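Local coordinates for ABC transporter, substrate binding protein (Aeropyrum pernix, PDB 3EAF), which probably captures a small solute, of unknown identity, outside the cell and delivers it to an ABC transporter for import, at residues Asp56-Asn60 against Trp83-Asp87. Residues are numbered along the deposited sequence; the frame is centred on the assembly and turned at random.
Sequences DYAYN and WGTAD. With GOL (glycerol), chain B.
Tyr-57 and Tyr-59 both bring their rims against the indole of Trp-83. Neither ring lies over a face of the indole. The Tyr-57 ring stands at 73° to the five-membered ring, and its CE2 lies 3.6 Å from Trp-83 CD1. Tyr-59 meets it about as steeply and lays CD1 3.4 Å from Trp-83 NE1. That NE1 is hydrogen-bonded to Thr-17 OG1. Trp-83 presents its CD1-NE1 edge to both tyrosines because CG lies anti to the backbone N (chi1 -177°). With an alanine in place of Trp-83, both tyrosine rims would probably lose their shared neighbour, and Thr-17 OG1 its indole partner.

The hydroxyl of Tyr-57 has two partners. Tyr-57 OH donates to Asp-87 OD1 at 2.6 Å, on the syn side and 25° out of the carboxylate plane. Gly-84 N gives Tyr-57 OH a weak hydrogen bond at 3.0 Å. The backbone N of Tyr-59 sits over the centre of the Tyr-57 ring, within the type I' turn from Tyr-57 to Asn-60.

A glycerol, probably from the crystallisation liquor, lies beside the contact. Its O2 is 2.7 Å from Tyr-59 OH and accepts from Thr-85 N at 2.9 Å. Its O1 rests over one face of Trp-83, towards the rim. A water joins Tyr-59 OH to Ala-86 N.

The contact joins the loop after strand 47-56 to the start of helix 85-98, where Gly-84 is the N-cap. Trp-233, by contrast, stacks edge-to-face with Trp-83. Aromatic rings and a helix N-terminus around a small polyol are consistent with the ligand cleft of a periplasmic binding protein fold.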
loop_
_atom_site.group_PDB
_atom_site.type_symbol
_atom_site.label_atom_id
_atom_site.label_comp_id
_atom_site.label_asym_id
_atom_site.label_seq_id
_atom_site.Cartn_x
_atom_site.Cartn_y
_atom_site.Cartn_z
ATOM N N ASP A 56 1.827 -11.597 14.111
ATOM C CA ASP A 56 1.182 -12.090 12.889
ATOM C C ASP A 56 -0.287 -12.380 13.176
ATOM O O ASP A 56 -0.623 -13.352 13.861
ATOM C CB ASP A 56 1.903 -13.333 12.352
ATOM C CG ASP A 56 1.136 -14.043 11.235
ATOM O OD1 ASP A 56 0.383 -13.395 10.470
ATOM O OD2 ASP A 56 1.303 -15.272 11.110
ATOM N N TYR A 57 -1.165 -11.533 12.647
ATOM C CA TYR A 57 -2.602 -11.683 12.893
ATOM C C TYR A 57 -3.341 -12.393 11.761
ATOM O O TYR A 57 -4.558 -12.628 11.857
ATOM C CB TYR A 57 -3.243 -10.331 13.233
ATOM C CG TYR A 57 -3.660 -9.469 12.053
ATOM C CD1 TYR A 57 -5.008 -9.177 11.826
ATOM C CD2 TYR A 57 -2.717 -8.930 11.183
ATOM C CE1 TYR A 57 -5.406 -8.377 10.757
ATOM C CE2 TYR A 57 -3.098 -8.129 10.105
ATOM C CZ TYR A 57 -4.448 -7.853 9.904
ATOM O OH TYR A 57 -4.838 -7.056 8.853
ATOM N N ALA A 58 -2.602 -12.728 10.698
ATOM C CA ALA A 58 -3.124 -13.493 9.557
ATOM C C ALA A 58 -4.403 -12.921 8.908
ATOM O O ALA A 58 -5.258 -13.672 8.428
ATOM C CB ALA A 58 -3.321 -14.983 9.953
ATOM N N TYR A 59 -4.518 -11.591 8.908
ATOM C CA TYR A 59 -5.657 -10.858 8.316
ATOM C C TYR A 59 -6.979 -11.093 9.052
ATOM O O TYR A 59 -8.041 -10.693 8.579
ATOM C CB TYR A 59 -5.805 -11.182 6.823
ATOM C CG TYR A 59 -6.267 -10.027 5.963
ATOM C CD1 TYR A 59 -5.479 -8.891 5.808
ATOM C CD2 TYR A 59 -7.488 -10.082 5.283
ATOM C CE1 TYR A 59 -5.892 -7.827 4.999
ATOM C CE2 TYR A 59 -7.910 -9.028 4.482
ATOM C CZ TYR A 59 -7.109 -7.907 4.346
ATOM O OH TYR A 59 -7.532 -6.873 3.546
ATOM N N ASN A 60 -6.900 -11.751 10.205
ATOM C CA ASN A 60 -8.062 -12.074 11.035
ATOM C C ASN A 60 -8.468 -10.853 11.880
ATOM O O ASN A 60 -7.685 -10.391 12.717
ATOM C CB ASN A 60 -7.717 -13.281 11.926
ATOM C CG ASN A 60 -8.885 -13.756 12.777
ATOM O OD1 ASN A 60 -9.684 -12.956 13.278
ATOM N ND2 ASN A 60 -8.966 -15.070 12.975
ATOM N N TRP A 83 -1.552 -3.049 9.165
ATOM C CA TRP A 83 -1.769 -3.814 7.944
ATOM C C TRP A 83 -3.146 -3.578 7.277
ATOM O O TRP A 83 -3.302 -2.630 6.508
ATOM C CB TRP A 83 -1.480 -5.312 8.188
ATOM C CG TRP A 83 -1.608 -6.164 6.954
ATOM C CD1 TRP A 83 -2.595 -7.073 6.676
ATOM C CD2 TRP A 83 -0.731 -6.163 5.817
ATOM N NE1 TRP A 83 -2.383 -7.640 5.435
ATOM C CE2 TRP A 83 -1.243 -7.102 4.891
ATOM C CE3 TRP A 83 0.440 -5.460 5.494
ATOM C CZ2 TRP A 83 -0.626 -7.352 3.658
ATOM C CZ3 TRP A 83 1.055 -5.713 4.265
ATOM C CH2 TRP A 83 0.515 -6.648 3.362
ATOM N N GLY A 84 -4.130 -4.421 7.579
ATOM C CA GLY A 84 -5.322 -4.564 6.723
ATOM C C GLY A 84 -6.311 -3.416 6.748
ATOM O O GLY A 84 -6.468 -2.750 7.770
ATOM N N THR A 85 -6.980 -3.179 5.620
ATOM C CA THR A 85 -7.985 -2.104 5.531
ATOM C C THR A 85 -9.115 -2.257 6.554
ATOM O O THR A 85 -9.435 -1.299 7.269
ATOM C CB THR A 85 -8.571 -1.965 4.099
ATOM O OG1 THR A 85 -7.583 -1.398 3.240
ATOM C CG2 THR A 85 -9.814 -1.057 4.083
ATOM N N ALA A 86 -9.709 -3.450 6.618
ATOM C CA ALA A 86 -10.820 -3.711 7.539
ATOM C C ALA A 86 -10.448 -3.389 8.985
ATOM O O ALA A 86 -11.122 -2.588 9.634
ATOM C CB ALA A 86 -11.326 -5.165 7.417
ATOM N N ASP A 87 -9.371 -3.996 9.484
ATOM C CA ASP A 87 -8.965 -3.751 10.871
ATOM C C ASP A 87 -8.472 -2.323 11.148
ATOM O O ASP A 87 -8.809 -1.751 12.188
ATOM C CB ASP A 87 -7.994 -4.814 11.411
ATOM C CG ASP A 87 -6.819 -5.081 10.490
ATOM O OD1 ASP A 87 -6.987 -5.791 9.470
ATOM O OD2 ASP A 87 -5.709 -4.628 10.818
HETATM C C1 GOL B . -3.693 -5.600 2.490
HETATM O O1 GOL B . -2.658 -4.634 2.601
HETATM C C2 GOL B . -5.016 -4.876 2.302
HETATM O O2 GOL B . -5.832 -4.815 3.452
HETATM C C3 GOL B . -4.698 -3.456 1.929
HETATM O O3 GOL B . -5.602 -2.614 2.578
HETATM O O HOH W 1 -9.888 -5.580 4.305
HETATM O O HOH W 2 -9.053 -7.725 9.258
#